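Local coordinates for sensor protein (Vibrio cholerae, PDB 3BY9) that is the periplasmic sensor domain of the histidine kinase DctB, which binds C4-dicarboxylates such as succinate and probably governs autophosphorylation of the kinase on a histidine, at residues A[11-16]-A[221-226]; A[37-42]-A[136-141]; A[44-49]-A[83-88]. All coordinates share one frame; numbering follows the deposited sequence.

Interaction 1. Residues A[11-16]-A[221-226]; sequences EHQSQL and AEQSEW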
loop_
_atom_site.group_PDB
_atom_site.type_symbol
_atom_site.label_atom_id
_atom_site.label_comp_id
_atom_site.label_asym_id
_atom_site.label_seq_id
_atom_site.Cartn_x
_atom_site.Cartn_y
_atom_site.Cartn_z
ATOM N N GLU A 11 24.744 11.110 2.334
ATOM C CA GLU A 11 24.565 9.665 2.118
ATOM C C GLU A 11 23.079 9.323 2.181
ATOM O O GLU A 11 22.590 8.493 1.419
ATOM C CB GLU A 11 25.324 8.866 3.189
ATOM C CG GLU A 11 25.102 7.331 3.122
ATOM C CD GLU A 11 25.406 6.689 1.744
ATOM O OE1 GLU A 11 26.070 7.280 0.859
ATOM O OE2 GLU A 11 24.972 5.535 1.545
ATOM N N HIS A 12 22.354 9.978 3.074
ATOM C CA HIS A 12 20.914 9.733 3.151
ATOM C C HIS A 12 20.282 10.023 1.790
ATOM O O HIS A 12 19.367 9.314 1.352
ATOM C CB HIS A 12 20.267 10.687 4.133
ATOM C CG HIS A 12 20.216 10.226 5.554
ATOM N ND1 HIS A 12 20.820 9.071 6.043
ATOM C CD2 HIS A 12 19.584 10.793 6.606
ATOM C CE1 HIS A 12 20.543 8.966 7.335
ATOM N NE2 HIS A 12 19.795 9.990 7.693
ATOM N N GLN A 13 20.698 11.118 1.145
ATOM C CA GLN A 13 20.117 11.454 -0.156
ATOM C C GLN A 13 20.354 10.338 -1.164
ATOM O O GLN A 13 19.488 10.028 -1.974
ATOM C CB GLN A 13 20.673 12.785 -0.693
ATOM C CG GLN A 13 20.098 14.012 0.034
ATOM C CD GLN A 13 18.585 14.064 -0.075
ATOM O OE1 GLN A 13 18.052 14.112 -1.178
ATOM N NE2 GLN A 13 17.889 14.047 1.057
ATOM N N SER A 14 21.529 9.716 -1.112
ATOM C CA SER A 14 21.819 8.631 -2.035
ATOM C C SER A 14 21.004 7.385 -1.687
ATOM O O SER A 14 20.551 6.645 -2.578
ATOM C CB SER A 14 23.309 8.324 -2.011
ATOM O OG SER A 14 24.023 9.368 -2.655
ATOM N N GLN A 15 20.838 7.123 -0.394
ATOM C CA GLN A 15 20.028 5.975 0.011
ATOM C C GLN A 15 18.603 6.166 -0.443
ATOM O O GLN A 15 17.979 5.210 -0.921
ATOM C CB GLN A 15 20.023 5.804 1.518
ATOM C CG GLN A 15 21.394 5.415 2.072
ATOM C CD GLN A 15 21.303 5.264 3.576
ATOM O OE1 GLN A 15 20.844 4.231 4.097
ATOM N NE2 GLN A 15 21.689 6.294 4.276
ATOM N N LEU A 16 18.080 7.388 -0.277
ATOM C CA LEU A 16 16.694 7.643 -0.683
ATOM C C LEU A 16 16.565 7.511 -2.210
ATOM O O LEU A 16 15.544 7.016 -2.736
ATOM C CB LEU A 16 16.228 9.063 -0.225
ATOM C CG LEU A 16 16.076 9.221 1.308
ATOM C CD1 LEU A 16 15.887 10.669 1.775
ATOM C CD2 LEU A 16 14.852 8.358 1.726
ATOM N N ALA A 221 9.840 18.234 7.324
ATOM C CA ALA A 221 11.160 18.631 6.795
ATOM C C ALA A 221 11.902 17.582 6.044
ATOM O O ALA A 221 11.852 16.392 6.416
ATOM C CB ALA A 221 12.059 19.127 7.915
ATOM N N GLU A 222 12.621 17.988 5.007
ATOM C CA GLU A 222 13.375 17.008 4.259
ATOM C C GLU A 222 14.495 16.454 5.152
ATOM O O GLU A 222 14.811 15.268 5.093
ATOM C CB GLU A 222 13.987 17.636 3.017
ATOM C CG GLU A 222 14.377 16.611 1.976
ATOM C CD GLU A 222 14.657 17.244 0.634
ATOM O OE1 GLU A 222 13.988 18.267 0.328
ATOM O OE2 GLU A 222 15.531 16.715 -0.107
ATOM N N GLN A 223 15.099 17.323 5.963
ATOM C CA GLN A 223 16.186 16.883 6.859
ATOM C C GLN A 223 15.826 17.360 8.246
ATOM O O GLN A 223 15.638 18.563 8.478
ATOM C CB GLN A 223 17.527 17.463 6.397
ATOM C CG GLN A 223 17.923 16.959 5.005
ATOM C CD GLN A 223 19.109 17.704 4.414
ATOM O OE1 GLN A 223 19.295 18.899 4.686
ATOM N NE2 GLN A 223 19.929 17.013 3.593
ATOM N N SER A 224 15.701 16.419 9.193
ATOM C CA SER A 224 15.295 16.812 10.546
ATOM C C SER A 224 15.880 15.872 11.580
ATOM O O SER A 224 16.812 15.140 11.259
ATOM C CB SER A 224 13.765 16.764 10.649
ATOM O OG SER A 224 13.353 17.447 11.813
ATOM N N GLU A 225 15.373 15.961 12.816
ATOM C CA GLU A 225 15.804 15.049 13.899
ATOM C C GLU A 225 14.560 14.668 14.634
ATOM O O GLU A 225 13.657 15.501 14.792
ATOM C CB GLU A 225 16.775 15.712 14.896
ATOM C CG GLU A 225 18.115 16.072 14.284
ATOM C CD GLU A 225 19.134 16.531 15.309
ATOM O OE1 GLU A 225 18.781 16.591 16.502
ATOM O OE2 GLU A 225 20.273 16.838 14.907
ATOM N N TRP A 226 14.499 13.410 15.056
ATOM C CA TRP A 226 13.360 12.894 15.822
ATOM C C TRP A 226 13.924 12.610 17.209
ATOM O O TRP A 226 14.932 11.930 17.328
ATOM C CB TRP A 226 12.846 11.595 15.224
ATOM C CG TRP A 226 12.097 11.773 13.922
ATOM C CD1 TRP A 226 11.948 12.932 13.192
ATOM C CD2 TRP A 226 11.445 10.737 13.174
ATOM N NE1 TRP A 226 11.241 12.666 12.023
ATOM C CE2 TRP A 226 10.925 11.334 11.990
ATOM C CE3 TRP A 226 11.256 9.358 13.387
ATOM C CZ2 TRP A 226 10.225 10.597 11.018
ATOM C CZ3 TRP A 226 10.562 8.608 12.400
ATOM C CH2 TRP A 226 10.057 9.247 11.231
HETATM O O HOH W 1 19.537 14.098 3.503
HETATM O O HOH W 2 14.967 13.925 0.146
#
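The amide of Gln13 on helix 5-27 reaches toward Glu222, just before strand 223-226, and Gln223, its first residue, and two waters make the junction. No direct hydrogen bond crosses: in one of two conformers of Glu222, Gln13 NE2 stops 3.7 Å from Glu222 OE2, with amide and carboxylate planes 52° apart and the side chains crossing at about a right angle. Gln13 bends at its second torsion (chi2 -58°), which swings the amide off the helix flank toward the strand.

The water-mediated bonds all use Gln13 NE2. It donates to one water at 2.9 Å from NE2, and Gln223 NE2 donates to that same water, also at 2.9 Å. A second water accepts from Gln13 NE2 at 3.1 Å; its link to Glu222 OE2, 2.9 Å away, rests on that one conformer and its protons are not fully assigned. The other end of the amide, OE1, accepts from Arg243, which fixes the flip of the group.

This solvent-bridged surface contact, away from the calcium and succinate sites, joins the long N-terminal helix to the edge strand of the four-stranded sheet. Beside it, His12 and Leu16 pack on strand 238-245, to which backbone bonds from Glu222, Ser224 and Trp226 run.

Interaction 2. Residues A[37-42]-A[136-141]; sequences ISKDKE and VIYAAE. With CA (calcium ion), chain C.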
loop_
_atom_site.group_PDB
_atom_site.type_symbol
_atom_site.label_atom_id
_atom_site.label_comp_id
_atom_site.label_asym_id
_atom_site.label_seq_id
_atom_site.Cartn_x
_atom_site.Cartn_y
_atom_site.Cartn_z
ATOM N N ILE A 37 -5.591 -6.112 -18.645
ATOM C CA ILE A 37 -6.585 -7.168 -18.738
ATOM C C ILE A 37 -8.006 -6.704 -18.631
ATOM O O ILE A 37 -8.933 -7.498 -18.854
ATOM C CB ILE A 37 -6.380 -8.291 -17.656
ATOM C CG1 ILE A 37 -6.515 -7.724 -16.220
ATOM C CG2 ILE A 37 -4.942 -8.888 -17.779
ATOM C CD1 ILE A 37 -6.506 -8.818 -15.122
ATOM N N SER A 38 -8.189 -5.422 -18.351
ATOM C CA SER A 38 -9.529 -4.917 -18.052
ATOM C C SER A 38 -10.604 -5.200 -19.070
ATOM O O SER A 38 -11.748 -5.533 -18.691
ATOM C CB SER A 38 -9.476 -3.404 -17.773
ATOM O OG SER A 38 -9.097 -2.671 -18.925
ATOM N N LYS A 39 -10.268 -5.078 -20.353
ATOM C CA LYS A 39 -11.313 -5.300 -21.384
ATOM C C LYS A 39 -11.289 -6.724 -21.955
ATOM O O LYS A 39 -12.019 -7.044 -22.903
ATOM C CB LYS A 39 -11.132 -4.289 -22.548
ATOM C CG LYS A 39 -11.655 -2.901 -22.158
ATOM C CD LYS A 39 -11.613 -1.882 -23.304
ATOM C CE LYS A 39 -12.413 -2.300 -24.550
ATOM N NZ LYS A 39 -13.872 -2.546 -24.302
ATOM N N ASP A 40 -10.462 -7.575 -21.372
ATOM C CA ASP A 40 -10.351 -8.935 -21.883
ATOM C C ASP A 40 -11.689 -9.647 -21.847
ATOM O O ASP A 40 -12.458 -9.515 -20.869
ATOM C CB ASP A 40 -9.337 -9.749 -21.055
ATOM C CG ASP A 40 -7.907 -9.264 -21.260
ATOM O OD1 ASP A 40 -7.730 -8.246 -21.977
ATOM O OD2 ASP A 40 -6.972 -9.917 -20.728
ATOM N N LYS A 41 -11.944 -10.472 -22.872
ATOM C CA LYS A 41 -13.228 -11.180 -22.942
ATOM C C LYS A 41 -13.663 -11.887 -21.643
ATOM O O LYS A 41 -14.815 -11.811 -21.253
ATOM C CB LYS A 41 -13.183 -12.180 -24.103
ATOM C CG LYS A 41 -14.466 -13.062 -24.238
ATOM C CD LYS A 41 -14.392 -13.845 -25.573
ATOM C CE LYS A 41 -15.559 -14.882 -25.722
ATOM N NZ LYS A 41 -16.860 -14.153 -25.825
ATOM N N GLU A 42 -12.732 -12.587 -20.993
ATOM C CA GLU A 42 -13.069 -13.307 -19.774
ATOM C C GLU A 42 -13.657 -12.397 -18.695
ATOM O O GLU A 42 -14.556 -12.805 -17.947
ATOM C CB GLU A 42 -11.833 -14.000 -19.170
ATOM C CG GLU A 42 -11.162 -15.123 -20.060
ATOM C CD GLU A 42 -10.211 -14.629 -21.174
ATOM O OE1 GLU A 42 -10.250 -13.446 -21.556
ATOM O OE2 GLU A 42 -9.441 -15.467 -21.697
ATOM N N VAL A 136 -13.627 -1.527 -15.800
ATOM C CA VAL A 136 -13.839 -2.410 -16.954
ATOM C C VAL A 136 -14.917 -1.698 -17.770
ATOM O O VAL A 136 -16.017 -1.481 -17.273
ATOM C CB VAL A 136 -14.348 -3.777 -16.541
ATOM C CG1 VAL A 136 -14.654 -4.634 -17.827
ATOM C CG2 VAL A 136 -13.253 -4.494 -15.688
ATOM N N ILE A 137 -14.569 -1.332 -19.007
ATOM C CA ILE A 137 -15.471 -0.560 -19.857
ATOM C C ILE A 137 -15.810 -1.339 -21.144
ATOM O O ILE A 137 -14.901 -1.830 -21.825
ATOM C CB ILE A 137 -14.757 0.757 -20.237
ATOM C CG1 ILE A 137 -14.536 1.605 -18.967
ATOM C CG2 ILE A 137 -15.639 1.561 -21.243
ATOM C CD1 ILE A 137 -13.613 2.881 -19.213
ATOM N N TYR A 138 -17.103 -1.474 -21.446
ATOM C CA TYR A 138 -17.522 -2.170 -22.662
ATOM C C TYR A 138 -18.782 -1.431 -23.186
ATOM O O TYR A 138 -19.686 -1.118 -22.430
ATOM C CB TYR A 138 -17.879 -3.637 -22.349
ATOM C CG TYR A 138 -18.256 -4.392 -23.590
ATOM C CD1 TYR A 138 -17.288 -4.722 -24.547
ATOM C CD2 TYR A 138 -19.586 -4.691 -23.860
ATOM C CE1 TYR A 138 -17.657 -5.335 -25.761
ATOM C CE2 TYR A 138 -19.956 -5.295 -25.053
ATOM C CZ TYR A 138 -18.996 -5.609 -25.984
ATOM O OH TYR A 138 -19.383 -6.222 -27.156
ATOM N N ALA A 139 -18.818 -1.204 -24.494
ATOM C CA ALA A 139 -19.939 -0.500 -25.130
ATOM C C ALA A 139 -20.181 0.849 -24.429
ATOM O O ALA A 139 -21.328 1.244 -24.179
ATOM C CB ALA A 139 -21.193 -1.351 -25.117
ATOM N N ALA A 140 -19.068 1.502 -24.122
ATOM C CA ALA A 140 -19.007 2.831 -23.483
ATOM C C ALA A 140 -19.575 2.896 -22.081
ATOM O O ALA A 140 -19.849 3.995 -21.573
ATOM C CB ALA A 140 -19.723 3.889 -24.363
ATOM N N GLU A 141 -19.732 1.744 -21.446
ATOM C CA GLU A 141 -20.310 1.721 -20.113
ATOM C C GLU A 141 -19.322 1.130 -19.110
ATOM O O GLU A 141 -18.642 0.163 -19.434
ATOM C CB GLU A 141 -21.544 0.830 -20.098
ATOM C CG GLU A 141 -22.651 1.277 -21.038
ATOM C CD GLU A 141 -23.909 1.651 -20.281
ATOM O OE1 GLU A 141 -23.821 2.538 -19.403
ATOM O OE2 GLU A 141 -24.981 1.059 -20.556
HETATM CA CA CA C . -6.757 -6.299 -22.825
HETATM O O HOH W 3 -11.363 -0.881 -19.418
HETATM O O HOH W 4 -7.620 -4.322 -21.656
HETATM O O HOH W 5 -5.112 -7.892 -23.839
#
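Val136 packs its two methyls against the backbone carbonyl of Ser38, and this is the tight side of the contact. CG1 lies 3.2 Å from Ser38 O and CG2 3.5 Å from the same oxygen, which is buried here without a hydrogen-bonding partner. The CA atoms of Ser38 and Val136 are 5.1 Å apart. Ser38 OG, already bonded to the carbonyl of His35, also accepts from a water that bridges to Ile137 N, the latter at a long 3.3 Å from the water.

The outer side is looser and rests on one long side chain. Lys39, bent at its third and fourth torsions, curls round the carbonyl oxygen of Ile137: its CG is 3.4 Å from Ile137 O, and NZ donates to that oxygen at 2.8 Å. The C=O...N angle is 150°, with the donor tilted 16° from the carbonyl plane. NZ also comes obliquely to the exposed Tyr138 ring, 4.1 Å from CD1. Next in sequence, Asp40 OD1 binds calcium at 2.3 Å together with Leu36 O and two waters; one of these waters accepts from Lys39 N, tying the turn to the metal.

Strand 128-138 ends here in a type I' turn leading into strand 141-150, while Val136 also packs on Val44 and Leu47 of helix 41-48 and Leu77 of strand 74-79.

Interaction 3. Residues A[44-49]-A[83-88]; sequences VDALLS and NTIASS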
loop_
_atom_site.group_PDB
_atom_site.type_symbol
_atom_site.label_atom_id
_atom_site.label_comp_id
_atom_site.label_asym_id
_atom_site.label_seq_id
_atom_site.Cartn_x
_atom_site.Cartn_y
_atom_site.Cartn_z
ATOM N N VAL A 44 -15.060 -9.200 -19.197
ATOM C CA VAL A 44 -16.308 -8.570 -19.600
ATOM C C VAL A 44 -17.434 -9.597 -19.600
ATOM O O VAL A 44 -18.534 -9.297 -19.108
ATOM C CB VAL A 44 -16.213 -7.891 -20.971
ATOM C CG1 VAL A 44 -17.607 -7.317 -21.410
ATOM C CG2 VAL A 44 -15.153 -6.768 -20.901
ATOM N N ASP A 45 -17.165 -10.800 -20.102
ATOM C CA ASP A 45 -18.222 -11.803 -20.130
ATOM C C ASP A 45 -18.722 -12.159 -18.717
ATOM O O ASP A 45 -19.918 -12.471 -18.533
ATOM C CB ASP A 45 -17.747 -13.086 -20.827
ATOM C CG ASP A 45 -17.707 -12.968 -22.380
ATOM O OD1 ASP A 45 -17.288 -13.957 -23.019
ATOM O OD2 ASP A 45 -18.093 -11.929 -22.931
ATOM N N ALA A 46 -17.816 -12.186 -17.746
ATOM C CA ALA A 46 -18.259 -12.467 -16.382
ATOM C C ALA A 46 -19.177 -11.370 -15.858
ATOM O O ALA A 46 -20.188 -11.632 -15.195
ATOM C CB ALA A 46 -17.029 -12.619 -15.443
ATOM N N LEU A 47 -18.807 -10.120 -16.116
ATOM C CA LEU A 47 -19.608 -9.015 -15.613
ATOM C C LEU A 47 -20.973 -9.022 -16.289
ATOM O O LEU A 47 -21.959 -8.622 -15.689
ATOM C CB LEU A 47 -18.873 -7.687 -15.843
ATOM C CG LEU A 47 -17.660 -7.517 -14.899
ATOM C CD1 LEU A 47 -16.800 -6.362 -15.400
ATOM C CD2 LEU A 47 -18.132 -7.186 -13.493
ATOM N N LEU A 48 -21.018 -9.472 -17.541
ATOM C CA LEU A 48 -22.307 -9.493 -18.254
ATOM C C LEU A 48 -23.196 -10.682 -17.839
ATOM O O LEU A 48 -24.420 -10.616 -18.025
ATOM C CB LEU A 48 -22.043 -9.542 -19.781
ATOM C CG LEU A 48 -21.440 -8.220 -20.356
ATOM C CD1 LEU A 48 -21.099 -8.443 -21.881
ATOM C CD2 LEU A 48 -22.410 -7.050 -20.202
ATOM N N SER A 49 -22.600 -11.756 -17.289
ATOM C CA SER A 49 -23.371 -12.945 -16.850
ATOM C C SER A 49 -22.820 -13.438 -15.523
ATOM O O SER A 49 -22.313 -14.572 -15.419
ATOM C CB SER A 49 -23.266 -14.073 -17.873
ATOM O OG SER A 49 -23.797 -13.673 -19.123
ATOM N N ASN A 83 -19.382 -5.965 -5.518
ATOM C CA ASN A 83 -19.249 -7.386 -5.116
ATOM C C ASN A 83 -18.167 -8.103 -5.920
ATOM O O ASN A 83 -18.115 -8.004 -7.147
ATOM C CB ASN A 83 -20.550 -8.147 -5.368
ATOM C CG ASN A 83 -21.719 -7.503 -4.689
ATOM O OD1 ASN A 83 -21.739 -7.347 -3.453
ATOM N ND2 ASN A 83 -22.719 -7.128 -5.494
ATOM N N THR A 84 -17.317 -8.855 -5.236
ATOM C CA THR A 84 -16.293 -9.584 -5.958
ATOM C C THR A 84 -16.966 -10.771 -6.621
ATOM O O THR A 84 -17.597 -11.583 -5.933
ATOM C CB THR A 84 -15.187 -10.073 -4.999
ATOM O OG1 THR A 84 -14.613 -8.926 -4.399
ATOM C CG2 THR A 84 -14.042 -10.803 -5.827
ATOM N N ILE A 85 -16.849 -10.878 -7.944
ATOM C CA ILE A 85 -17.503 -11.974 -8.646
ATOM C C ILE A 85 -16.536 -13.032 -9.183
ATOM O O ILE A 85 -16.966 -14.119 -9.481
ATOM C CB ILE A 85 -18.405 -11.498 -9.811
ATOM C CG1 ILE A 85 -17.561 -10.822 -10.913
ATOM C CG2 ILE A 85 -19.487 -10.521 -9.318
ATOM C CD1 ILE A 85 -18.455 -10.662 -12.196
ATOM N N ALA A 86 -15.252 -12.702 -9.346
ATOM C CA ALA A 86 -14.299 -13.730 -9.812
ATOM C C ALA A 86 -12.954 -13.324 -9.222
ATOM O O ALA A 86 -12.696 -12.152 -8.996
ATOM C CB ALA A 86 -14.242 -13.781 -11.366
ATOM N N SER A 87 -12.080 -14.297 -8.976
ATOM C CA SER A 87 -10.852 -13.915 -8.313
ATOM C C SER A 87 -9.786 -15.002 -8.424
ATOM O O SER A 87 -10.098 -16.184 -8.452
ATOM C CB SER A 87 -11.158 -13.723 -6.816
ATOM O OG SER A 87 -9.967 -13.371 -6.090
ATOM N N SER A 88 -8.525 -14.597 -8.467
ATOM C CA SER A 88 -7.438 -15.567 -8.512
ATOM C C SER A 88 -7.406 -16.433 -7.261
ATOM O O SER A 88 -6.835 -17.548 -7.299
ATOM C CB SER A 88 -6.099 -14.801 -8.635
ATOM O OG SER A 88 -5.919 -13.969 -7.488
#
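Ile85 sends its CD1 methyl into the angle between Ala46 and Leu47 on helix 41-48, and that one carbon makes all the close contacts. It lies 3.7 Å from Leu47 CD2, 4.1 Å from Ala46 CB and 3.6 Å from Ala46 O. The last is a methyl set against a carbonyl; the others are plain apolar packing. The Leu47 and Ile85 side chains cross at about a right angle, so one branch of the leucine meets the tip of the isoleucine instead of lying along it. The CA atoms of Ala46 and Ala86 are the nearest pair between the two segments, at 7.8 Å.

Torsions bring the methyl there. Ile85 CG1 sits between the backbone N and the carbonyl carbon (chi1 65°), and the extended second torsion carries CD1 outward to the helix. Leu47 offers CD2 to Ile85, while its CD1 is directed to strand 128-138.

The strand backbone sets where Ile85 can point. Ile85 and Ala86 both lie opposite Leu77 of strand 74-79 and both hydrogen-bond to its backbone, a classic beta bulge at the edge of the five-stranded antiparallel sheet. Ile85 has backbone angles (phi -109°, psi -20°) far from those of a regular strand, as at the first position of a classic bulge, and the bulge turns both its side chain and that of Ala86 toward helix 41-48.

Further out, Leu77 packs against both Ala46 and Leu47. Ala46 also meets Thr59, and Ala86 meets Asn60, both on helix 53-70; Asn60 OD1 bonds to Ser87 N next to the bulge. Just past the strand, Ser88 OG bonds to Thr75 N. At the strand's other end, Thr84 OG1 bonds to Arg99 O.

In the fold
Interactions 2 and 3 are neighbours, with centres about 11 Å apart: both use helix 41-48 and the five-stranded sheet, and Tyr138 CG touches Val44 CG1 at 3.7 Å where they meet. Interaction 1 lies across the chain, its centre about 44 Å from that of interaction 2 and 46 Å from that of interaction 3, at the separate four-stranded sheet. Along the sequence, interaction 3 is nested within the loop closed by interaction 2, and both within that closed by interaction 1. Helix 5-27 carries interaction 1 and precedes helix 33-38, so the N-terminal helices serve both halves of the sensor domain; the succinate-binding residues lie in the half with interactions 2 and 3.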